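Local coordinates for B12-binding domain-containing protein (Kitasatospora setae, PDB 6WTE), which is the cobalamin- and [4Fe-4S]-cluster-binding radical S-adenosylmethionine methyltransferase TsrM, which works by non-radical catalysis and probably methylates tryptophan, at residues R3-V8 and S60-G65; A99-G104 and G120-V125; S220-N225 and T269-F274; E273-I278 and V307-S312. One frame throughout, in Å; residues are numbered along the deposited sequence. Where two conformers were deposited one is given.

Contact 1. Residues R3-V8 and S60-G65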
# COMPACT_ATOMS: atom_id res chain seq x y z
N ARG A 3 -9.91 26.64 -14.19
CA ARG A 3 -10.10 25.20 -14.29
C ARG A 3 -8.81 24.44 -13.98
O ARG A 3 -8.69 23.26 -14.31
CB ARG A 3 -10.65 24.83 -15.67
CG ARG A 3 -12.05 25.40 -15.93
CD ARG A 3 -12.68 24.88 -17.21
NE ARG A 3 -13.11 23.48 -17.09
CZ ARG A 3 -14.26 23.08 -16.54
NH1 ARG A 3 -15.10 23.98 -16.04
NH2 ARG A 3 -14.57 21.79 -16.49
N LEU A 4 -7.87 25.10 -13.31
CA LEU A 4 -6.55 24.53 -13.03
C LEU A 4 -6.56 23.81 -11.68
O LEU A 4 -6.88 24.42 -10.66
CB LEU A 4 -5.49 25.62 -13.05
CG LEU A 4 -4.08 25.18 -12.62
CD1 LEU A 4 -3.55 24.09 -13.55
CD2 LEU A 4 -3.14 26.39 -12.59
N VAL A 5 -6.19 22.54 -11.70
CA VAL A 5 -6.03 21.72 -10.50
C VAL A 5 -4.55 21.34 -10.37
O VAL A 5 -3.96 20.84 -11.33
CB VAL A 5 -6.89 20.45 -10.55
CG1 VAL A 5 -6.67 19.61 -9.30
CG2 VAL A 5 -8.37 20.78 -10.70
N LEU A 6 -3.98 21.57 -9.20
CA LEU A 6 -2.63 21.11 -8.89
C LEU A 6 -2.71 19.83 -8.08
O LEU A 6 -3.50 19.74 -7.13
CB LEU A 6 -1.86 22.16 -8.09
CG LEU A 6 -0.56 21.65 -7.46
CD1 LEU A 6 0.48 21.27 -8.54
CD2 LEU A 6 -0.03 22.67 -6.47
N LEU A 7 -1.90 18.84 -8.46
CA LEU A 7 -1.75 17.60 -7.70
C LEU A 7 -0.31 17.50 -7.23
O LEU A 7 0.62 17.62 -8.04
CB LEU A 7 -2.14 16.38 -8.53
CG LEU A 7 -3.57 16.38 -9.09
CD1 LEU A 7 -3.78 15.22 -10.06
CD2 LEU A 7 -4.58 16.30 -7.92
N VAL A 8 -0.11 17.28 -5.93
CA VAL A 8 1.21 17.27 -5.32
C VAL A 8 1.54 15.86 -4.85
O VAL A 8 0.73 15.24 -4.14
CB VAL A 8 1.28 18.25 -4.13
CG1 VAL A 8 2.65 18.17 -3.46
CG2 VAL A 8 0.97 19.67 -4.59
N SER A 60 -1.69 29.74 -10.19
CA SER A 60 -2.71 29.91 -9.16
C SER A 60 -3.80 28.88 -9.38
O SER A 60 -4.89 29.20 -9.88
CB SER A 60 -3.28 31.33 -9.17
OG SER A 60 -2.26 32.29 -8.95
N PRO A 61 -3.55 27.62 -9.02
CA PRO A 61 -4.60 26.60 -9.15
C PRO A 61 -5.76 26.92 -8.22
O PRO A 61 -5.59 27.54 -7.17
CB PRO A 61 -3.89 25.31 -8.72
CG PRO A 61 -2.79 25.77 -7.82
CD PRO A 61 -2.32 27.08 -8.41
N MET A 62 -6.96 26.51 -8.63
CA MET A 62 -8.13 26.75 -7.80
C MET A 62 -8.41 25.61 -6.83
O MET A 62 -9.28 25.74 -5.97
CB MET A 62 -9.37 27.02 -8.67
CG MET A 62 -9.63 26.00 -9.75
SD MET A 62 -10.62 24.61 -9.17
CE MET A 62 -10.58 23.55 -10.62
N LEU A 63 -7.66 24.51 -6.93
CA LEU A 63 -7.78 23.37 -6.03
C LEU A 63 -6.42 22.68 -5.99
O LEU A 63 -5.76 22.54 -7.02
CB LEU A 63 -8.86 22.40 -6.51
CG LEU A 63 -9.07 21.08 -5.76
CD1 LEU A 63 -9.49 21.32 -4.30
CD2 LEU A 63 -10.11 20.23 -6.50
N VAL A 64 -6.00 22.27 -4.79
CA VAL A 64 -4.72 21.59 -4.59
C VAL A 64 -5.01 20.24 -3.96
O VAL A 64 -5.57 20.17 -2.86
CB VAL A 64 -3.76 22.41 -3.72
CG1 VAL A 64 -2.46 21.65 -3.48
CG2 VAL A 64 -3.48 23.78 -4.36
N GLY A 65 -4.65 19.17 -4.65
CA GLY A 65 -4.78 17.82 -4.12
C GLY A 65 -3.42 17.30 -3.69
O GLY A 65 -2.41 17.54 -4.36

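Contact 2. Residues A99-G104 and G120-V125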
# COMPACT_ATOMS: atom_id res chain seq x y z
N ALA A 99 -6.06 28.57 -2.08
CA ALA A 99 -6.87 27.55 -2.71
C ALA A 99 -7.13 26.42 -1.71
O ALA A 99 -6.26 26.10 -0.90
CB ALA A 99 -6.19 26.98 -3.96
N PRO A 100 -8.31 25.81 -1.74
CA PRO A 100 -8.57 24.69 -0.83
C PRO A 100 -7.65 23.52 -1.14
O PRO A 100 -7.25 23.30 -2.28
CB PRO A 100 -10.03 24.34 -1.10
CG PRO A 100 -10.26 24.78 -2.51
CD PRO A 100 -9.42 26.02 -2.68
N VAL A 101 -7.31 22.77 -0.09
CA VAL A 101 -6.48 21.58 -0.20
C VAL A 101 -7.36 20.37 0.08
O VAL A 101 -8.11 20.36 1.06
CB VAL A 101 -5.29 21.64 0.78
CG1 VAL A 101 -4.49 20.34 0.69
CG2 VAL A 101 -4.41 22.84 0.47
N VAL A 102 -7.28 19.37 -0.79
CA VAL A 102 -7.97 18.10 -0.60
C VAL A 102 -6.93 17.00 -0.51
O VAL A 102 -5.97 16.97 -1.29
CB VAL A 102 -8.99 17.81 -1.73
CG1 VAL A 102 -8.32 17.85 -3.10
CG2 VAL A 102 -9.66 16.44 -1.51
N GLY A 103 -7.11 16.10 0.46
CA GLY A 103 -6.23 14.97 0.67
C GLY A 103 -6.87 13.68 0.21
O GLY A 103 -8.09 13.54 0.20
N GLY A 104 -6.03 12.72 -0.17
CA GLY A 104 -6.46 11.39 -0.54
C GLY A 104 -5.25 10.48 -0.50
O GLY A 104 -4.14 10.92 -0.22
N GLY A 120 -4.86 20.07 8.76
CA GLY A 120 -5.50 21.37 8.72
C GLY A 120 -6.02 21.75 7.35
O GLY A 120 -5.98 22.93 6.99
N ILE A 121 -6.50 20.78 6.58
CA ILE A 121 -6.91 21.01 5.20
C ILE A 121 -8.43 21.00 5.12
O ILE A 121 -9.13 20.57 6.04
CB ILE A 121 -6.29 19.99 4.23
CG1 ILE A 121 -6.71 18.56 4.59
CG2 ILE A 121 -4.78 20.13 4.22
CD1 ILE A 121 -6.16 17.47 3.63
N GLU A 122 -8.95 21.48 3.99
CA GLU A 122 -10.39 21.67 3.83
C GLU A 122 -11.13 20.37 3.57
O GLU A 122 -12.24 20.17 4.08
CB GLU A 122 -10.65 22.65 2.68
CG GLU A 122 -10.46 24.12 3.03
CD GLU A 122 -9.01 24.57 3.01
OE1 GLU A 122 -8.13 23.83 2.53
OE2 GLU A 122 -8.75 25.70 3.47
N TYR A 123 -10.56 19.47 2.76
CA TYR A 123 -11.32 18.34 2.25
C TYR A 123 -10.48 17.08 2.28
O TYR A 123 -9.25 17.11 2.21
CB TYR A 123 -11.81 18.58 0.81
CG TYR A 123 -12.59 19.85 0.68
CD1 TYR A 123 -13.80 20.01 1.34
CD2 TYR A 123 -12.12 20.90 -0.10
CE1 TYR A 123 -14.53 21.18 1.24
CE2 TYR A 123 -12.84 22.08 -0.21
CZ TYR A 123 -14.04 22.21 0.46
OH TYR A 123 -14.76 23.38 0.35
N GLY A 124 -11.18 15.95 2.34
CA GLY A 124 -10.54 14.66 2.25
C GLY A 124 -11.41 13.67 1.51
O GLY A 124 -12.64 13.81 1.43
N VAL A 125 -10.76 12.65 0.96
CA VAL A 125 -11.45 11.58 0.24
C VAL A 125 -10.95 10.25 0.76
O VAL A 125 -9.73 10.05 0.90
CB VAL A 125 -11.23 11.68 -1.29
CG1 VAL A 125 -11.88 10.51 -1.99
CG2 VAL A 125 -11.80 13.00 -1.82

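Contact 3. Residues S220-N225 and T269-F274. With SF4 (iron/sulfur cluster), chain C.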
# COMPACT_ATOMS: atom_id res chain seq x y z
N SER A 220 3.46 0.23 -12.92
CA SER A 220 2.32 -0.16 -12.10
C SER A 220 1.10 -0.28 -13.00
O SER A 220 0.91 0.52 -13.92
CB SER A 220 2.08 0.86 -10.99
OG SER A 220 2.21 2.18 -11.51
N ILE A 221 0.26 -1.28 -12.74
CA ILE A 221 -0.98 -1.41 -13.49
C ILE A 221 -2.06 -1.89 -12.53
O ILE A 221 -1.89 -2.91 -11.85
CB ILE A 221 -0.85 -2.37 -14.69
CG1 ILE A 221 -2.19 -2.45 -15.43
CG2 ILE A 221 -0.36 -3.75 -14.27
CD1 ILE A 221 -2.60 -1.15 -16.12
N LEU A 222 -3.16 -1.15 -12.49
CA LEU A 222 -4.33 -1.52 -11.70
C LEU A 222 -5.30 -2.27 -12.60
O LEU A 222 -5.58 -1.83 -13.72
CB LEU A 222 -4.99 -0.27 -11.13
CG LEU A 222 -6.29 -0.50 -10.38
CD1 LEU A 222 -6.01 -1.27 -9.10
CD2 LEU A 222 -6.96 0.84 -10.08
N THR A 223 -5.82 -3.40 -12.12
CA THR A 223 -6.85 -4.10 -12.87
C THR A 223 -8.22 -4.06 -12.20
O THR A 223 -9.24 -4.12 -12.89
CB THR A 223 -6.45 -5.57 -13.12
OG1 THR A 223 -6.87 -6.41 -12.03
CG2 THR A 223 -4.93 -5.69 -13.30
N LYS A 224 -8.26 -3.89 -10.88
CA LYS A 224 -9.52 -3.85 -10.16
C LYS A 224 -9.28 -3.25 -8.78
O LYS A 224 -8.26 -3.53 -8.15
CB LYS A 224 -10.12 -5.26 -10.03
CG LYS A 224 -9.19 -6.27 -9.36
CD LYS A 224 -9.39 -7.67 -9.93
CE LYS A 224 -8.32 -8.62 -9.40
NZ LYS A 224 -8.30 -9.91 -10.14
N ASN A 225 -10.22 -2.43 -8.33
CA ASN A 225 -10.11 -1.84 -7.01
C ASN A 225 -10.88 -2.68 -5.98
O ASN A 225 -11.98 -3.15 -6.26
CB ASN A 225 -10.66 -0.41 -7.00
CG ASN A 225 -10.56 0.23 -5.64
OD1 ASN A 225 -9.48 0.66 -5.23
ND2 ASN A 225 -11.67 0.27 -4.91
N THR A 269 1.33 -5.56 -10.84
CA THR A 269 -0.09 -5.34 -10.59
C THR A 269 -0.27 -4.62 -9.26
O THR A 269 0.45 -4.89 -8.30
CB THR A 269 -0.86 -6.67 -10.57
OG1 THR A 269 -0.31 -7.54 -9.58
CG2 THR A 269 -0.80 -7.35 -11.93
N THR A 270 -1.21 -3.67 -9.22
CA THR A 270 -1.46 -2.91 -8.00
C THR A 270 -2.84 -3.19 -7.41
O THR A 270 -3.38 -2.37 -6.67
CB THR A 270 -1.29 -1.42 -8.24
OG1 THR A 270 -2.26 -0.98 -9.20
CG2 THR A 270 0.11 -1.13 -8.74
N ASP A 271 -3.43 -4.32 -7.77
CA ASP A 271 -4.62 -4.80 -7.08
C ASP A 271 -4.28 -5.13 -5.63
O ASP A 271 -3.12 -5.32 -5.26
CB ASP A 271 -5.15 -6.06 -7.78
CG ASP A 271 -5.43 -5.84 -9.24
OD1 ASP A 271 -5.46 -4.67 -9.68
OD2 ASP A 271 -5.59 -6.83 -9.97
N SER A 272 -5.33 -5.24 -4.81
CA SER A 272 -5.14 -5.80 -3.48
C SER A 272 -4.60 -7.22 -3.58
O SER A 272 -3.62 -7.58 -2.93
CB SER A 272 -6.45 -5.75 -2.69
OG SER A 272 -6.77 -4.41 -2.35
N GLU A 273 -5.24 -8.05 -4.41
CA GLU A 273 -4.79 -9.42 -4.67
C GLU A 273 -5.14 -9.74 -6.11
O GLU A 273 -6.32 -9.71 -6.47
CB GLU A 273 -5.46 -10.43 -3.73
CG GLU A 273 -5.44 -10.08 -2.25
CD GLU A 273 -4.08 -10.28 -1.61
OE1 GLU A 273 -3.19 -10.86 -2.27
OE2 GLU A 273 -3.91 -9.87 -0.44
N PHE A 274 -4.13 -10.06 -6.93
CA PHE A 274 -4.41 -10.22 -8.36
C PHE A 274 -5.33 -11.40 -8.64
O PHE A 274 -6.20 -11.31 -9.52
CB PHE A 274 -3.10 -10.37 -9.15
CG PHE A 274 -3.31 -10.54 -10.64
CD1 PHE A 274 -4.01 -9.60 -11.37
CD2 PHE A 274 -2.80 -11.65 -11.30
CE1 PHE A 274 -4.21 -9.76 -12.74
CE2 PHE A 274 -2.99 -11.82 -12.66
CZ PHE A 274 -3.69 -10.88 -13.39
FE1 SF4 C . -6.76 -10.32 3.08
FE2 SF4 C . -7.79 -8.74 1.08
FE3 SF4 C . -5.21 -9.54 0.94
FE4 SF4 C . -5.94 -7.73 2.80
S1 SF4 C . -5.99 -7.43 0.55
S2 SF4 C . -4.61 -9.54 3.13
S3 SF4 C . -8.05 -8.43 3.33
S4 SF4 C . -7.05 -10.90 0.91
O HOH W 1 -8.05 -5.19 -5.92

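Contact 4. Residues E273-I278 and V307-S312. With SF4 (iron/sulfur cluster), chain C; EDO (1,2-ethanediol), chain G.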
# COMPACT_ATOMS: atom_id res chain seq x y z
N GLU A 273 -5.24 -8.05 -4.41
CA GLU A 273 -4.79 -9.42 -4.67
C GLU A 273 -5.14 -9.74 -6.11
O GLU A 273 -6.32 -9.71 -6.47
CB GLU A 273 -5.46 -10.43 -3.73
CG GLU A 273 -5.44 -10.08 -2.25
CD GLU A 273 -4.08 -10.28 -1.61
OE1 GLU A 273 -3.19 -10.86 -2.27
OE2 GLU A 273 -3.91 -9.87 -0.44
N PHE A 274 -4.13 -10.06 -6.93
CA PHE A 274 -4.41 -10.22 -8.36
C PHE A 274 -5.33 -11.40 -8.64
O PHE A 274 -6.20 -11.31 -9.52
CB PHE A 274 -3.10 -10.37 -9.15
CG PHE A 274 -3.31 -10.54 -10.64
CD1 PHE A 274 -4.01 -9.60 -11.37
CD2 PHE A 274 -2.80 -11.65 -11.30
CE1 PHE A 274 -4.21 -9.76 -12.74
CE2 PHE A 274 -2.99 -11.82 -12.66
CZ PHE A 274 -3.69 -10.88 -13.39
N ASN A 275 -5.19 -12.50 -7.89
CA ASN A 275 -5.95 -13.71 -8.20
C ASN A 275 -7.27 -13.81 -7.44
O ASN A 275 -7.98 -14.81 -7.60
CB ASN A 275 -5.11 -14.98 -7.92
CG ASN A 275 -4.73 -15.13 -6.46
OD1 ASN A 275 -4.54 -14.14 -5.74
ND2 ASN A 275 -4.60 -16.37 -6.01
N LEU A 276 -7.63 -12.83 -6.62
CA LEU A 276 -9.01 -12.77 -6.17
C LEU A 276 -9.83 -12.07 -7.24
O LEU A 276 -9.29 -11.30 -8.05
CB LEU A 276 -9.11 -12.06 -4.82
CG LEU A 276 -8.36 -12.77 -3.68
CD1 LEU A 276 -8.64 -12.11 -2.34
CD2 LEU A 276 -8.70 -14.26 -3.62
N SER A 277 -11.12 -12.36 -7.29
CA SER A 277 -11.92 -12.08 -8.48
C SER A 277 -11.23 -12.70 -9.70
O SER A 277 -10.74 -12.02 -10.60
CB SER A 277 -12.14 -10.57 -8.66
OG SER A 277 -13.26 -10.29 -9.48
N ILE A 278 -11.16 -14.03 -9.68
CA ILE A 278 -10.24 -14.76 -10.55
C ILE A 278 -10.68 -14.72 -12.01
O ILE A 278 -9.83 -14.74 -12.91
CB ILE A 278 -10.09 -16.21 -10.05
CG1 ILE A 278 -9.09 -16.99 -10.92
CG2 ILE A 278 -11.43 -16.91 -10.02
CD1 ILE A 278 -7.64 -16.53 -10.78
N VAL A 307 3.21 -10.10 -10.11
CA VAL A 307 1.88 -10.09 -9.50
C VAL A 307 1.98 -10.46 -8.02
O VAL A 307 2.96 -11.05 -7.56
CB VAL A 307 0.89 -11.04 -10.23
CG1 VAL A 307 0.78 -10.67 -11.70
CG2 VAL A 307 1.32 -12.52 -10.07
N TYR A 308 0.95 -10.06 -7.27
CA TYR A 308 0.82 -10.38 -5.86
C TYR A 308 -0.48 -11.15 -5.68
O TYR A 308 -1.53 -10.72 -6.17
CB TYR A 308 0.80 -9.11 -4.98
CG TYR A 308 0.91 -9.44 -3.51
CD1 TYR A 308 -0.22 -9.73 -2.75
CD2 TYR A 308 2.15 -9.48 -2.88
CE1 TYR A 308 -0.12 -10.05 -1.41
CE2 TYR A 308 2.26 -9.79 -1.54
CZ TYR A 308 1.12 -10.08 -0.81
OH TYR A 308 1.23 -10.38 0.52
N CYS A 309 -0.41 -12.28 -4.97
CA CYS A 309 -1.51 -13.23 -4.93
C CYS A 309 -1.72 -13.75 -3.52
O CYS A 309 -0.84 -13.67 -2.66
CB CYS A 309 -1.26 -14.45 -5.84
SG CYS A 309 -1.30 -14.14 -7.60
N GLN A 310 -2.90 -14.28 -3.30
CA GLN A 310 -3.18 -15.16 -2.18
C GLN A 310 -2.97 -16.61 -2.61
O GLN A 310 -2.88 -16.90 -3.81
CB GLN A 310 -4.61 -14.96 -1.69
CG GLN A 310 -4.81 -13.64 -0.95
CD GLN A 310 -4.00 -13.57 0.32
OE1 GLN A 310 -4.28 -14.30 1.28
NE2 GLN A 310 -2.97 -12.74 0.33
N PRO A 311 -2.82 -17.53 -1.66
CA PRO A 311 -2.56 -18.93 -2.05
C PRO A 311 -3.65 -19.56 -2.88
O PRO A 311 -3.38 -20.50 -3.63
CB PRO A 311 -2.40 -19.64 -0.70
CG PRO A 311 -1.93 -18.59 0.23
CD PRO A 311 -2.63 -17.32 -0.21
N SER A 312 -4.89 -19.09 -2.77
CA SER A 312 -6.01 -19.67 -3.48
C SER A 312 -6.91 -18.54 -3.95
O SER A 312 -7.12 -17.56 -3.21
CB SER A 312 -6.81 -20.64 -2.59
OG SER A 312 -7.93 -21.16 -3.28
FE1 SF4 C . -6.76 -10.32 3.08
FE2 SF4 C . -7.79 -8.74 1.08
FE3 SF4 C . -5.21 -9.54 0.94
FE4 SF4 C . -5.94 -7.73 2.80
S1 SF4 C . -5.99 -7.43 0.55
S2 SF4 C . -4.61 -9.54 3.13
S3 SF4 C . -8.05 -8.43 3.33
S4 SF4 C . -7.05 -10.90 0.91
C1 EDO G . -12.02 -15.86 -6.35
O1 EDO G . -12.61 -15.16 -7.45
C2 EDO G . -12.52 -15.24 -5.05
O2 EDO G . -12.20 -13.84 -5.03

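Contact 1. Residues R3-V8 and S60-G65
Leu6 and Val64 face each other across two neighbouring parallel strands, 4-9 and 63-67, of the Rossmann-like sheet in the cobalamin-binding domain. Their side chains lie side by side and point the same way, Leu6 CD2 being 4.0 Å from Val64 CG1. Val8 CG2 comes to the same methyl at a slant. On this face Leu6 also sets CB against Pro61 CG at 3.7 Å, while Leu4 lays CG and CD2 over Pro61 CA; Tyr55 of helix 48-58 touches Leu4, Leu6 and Pro61. Met62 carries CG between its backbone N and carbonyl carbon (chi1 51°), 3.3 Å from Leu4 O. The chain then bends at chi2, and CE ends 3.5 Å from Val5 CG2. An alanine here would probably leave Val5 CG2 without its methyl neighbour and open a gap beside Leu4 O. The backbones join through Met62 N to Leu4 O, Leu6 N to Leu63 O, Gly65 N to Leu6 O and Val8 N to Gly65 O. Gly65 also touches the cobalamin. Leu7 CD2 lies 4.1 Å from Gly65 CA, where a beta carbon would clash with it.

Contact 2. Residues A99-G104 and G120-V125
Glu122 reaches across to Val101 and takes its backbone N-H on OE1 at 2.9 Å, nearly straight at 171° but from above the carboxylate plane. CG stands beside the backbone N of Glu122, and the bend at chi2 (80°) turns CD toward Pro100 CA. Val101 answers with its carbonyl: O accepts Tyr123 N in the carbonyl plane and a weak bond from Glu122 N. From Tyr123 onward the pairing is parallel, Gly103 N bonding to Tyr123 O and Val125 N to Gly103 O. On one face Val102 CG2 meets Tyr123 CB at 3.8 Å, the two side chains crossing at about a right angle, and Val125 CG2 lies just beyond. Pro100 CB approaches Tyr123 CE2 at a slant, 3.7 Å away, and Glu122 CB sits over one face of the ring toward its rim. On the other face Val101 CG1 packs 3.5 Å from Ile121 CG2, while Ile121 CD1 lies 3.6 Å from Gly103 N; a beta carbon on Gly103 would be tight against that methyl. Farther out, Arg94 of helix 83-96 forms a salt bridge with Glu122 OE1, giving this oxygen a second partner. Gly120, with positive phi, ends helix 112-119 in a Schellman motif and leads the chain into the pairing. Val102, Gly104 and Val125 touch the cobalamin. Helix 130-141 covers Val102, Tyr123 and Val125, helix 83-96 covers Val101 and Ile121, and strand 63-67 pairs with the far edge of strand 101-104.

Contact 3. Residues S220-N225 and T269-F274
Ile221 and Thr269 make a single parallel bridge at the ends of two neighbouring strands of the radical SAM barrel, and beyond it a buried aspartate ties together the loops that follow. Thr270 N donates to Ile221 O at 2.8 Å, from above the carbonyl plane, and Thr270 OG1 adds a weak bond to the same oxygen. Thr270 CG2 rests 3.6 Å from Ser220 CB, and both residues touch the cobalamin. Asp271 carries the centre. Its OD1 receives Thr223 N on the syn lone pair at 2.8 Å, while Lys224 N comes from above the carboxylate plane at 3.1 Å. Thr223 OG1, placed between its backbone N and carbonyl carbon (chi1 88°), donates to Asp271 OD2, so both oxygens are held and the carboxylate is kept from turning. In one of two modelled conformers, Lys224 crosses Asp271 at about a right angle and NZ bonds to Phe274 O. A water links Lys224 O to Ser272 N. Around the contact, helix 249-261 packs on Ile221 and Thr223, helix 278-294 on Thr223, Lys224 and Phe274, and strand 304-309 on Thr269.

Contact 4. Residues E273-I278 and V307-S312
The Tyr308 ring meets the Glu273 carboxylate at its edge: OE1 lies near the ring plane, 3.2 Å from CD1, with the two planes 42° apart. The Gln310 amide is turned more steeply against the carboxylate, by 71°, and its NE2 gives OE1 a weak bond of 3.2 Å. Its other end, OE1 of Gln310, bonds to Tyr354 and Lys346. Glu273 OE2 coordinates FE3 of the cluster at 1.9 Å. Cys227, Cys231 and Cys234 also bind the cluster, so Glu273 takes a site that radical SAM enzymes usually keep for S-adenosylmethionine, consistent with non-radical catalysis. Leu276 CD1 packs 3.8 Å from sulfur S4. At the Phe274 ring, Thr269 CG2 covers one face toward the rim, and Val307 CG1 comes obliquely to CD2 at 3.7 Å. Phe274 N bonds to Tyr308 O. Asn275 prolongs this pairing with its side chain: CG sits between the backbone N and carbonyl carbon (chi1 63°), OD1 accepts Gln310 N at 2.9 Å and ND2 donates to Gln310 O at 2.8 Å. An alanine here would probably leave Gln310 N and O without these mates and set the loop after the strand freer to shift. Strand 327-335 pairs with the other edge of strand 304-309, and helix 316-325 packs on Phe274, Asn275 and Ile278.

In the fold
Contacts 1, 2 and 3 come in series along the chain, and contact 4 begins on the residues where contact 3 ends; together they form two pairs. Contacts 1 and 2, centres 11 Å apart, share the sheet of the cobalamin-binding domain, where strands 63-67 and 101-104 are neighbours joined by Val64 N to Pro100 O and Val102 N to Val64 O. Contacts 3 and 4, centres 10 Å apart, share Glu273 and Phe274 and belong to the radical SAM sheet; in the conformer described, Lys224 NZ probably also bonds to Leu276 O. The nearest atoms of contacts 2 and 3 are about 11 Å apart. Cobalamin spans the two domains, touching contacts 1, 2 and 3, while the iron-sulfur cluster meets contacts 3 and 4 on the radical SAM side.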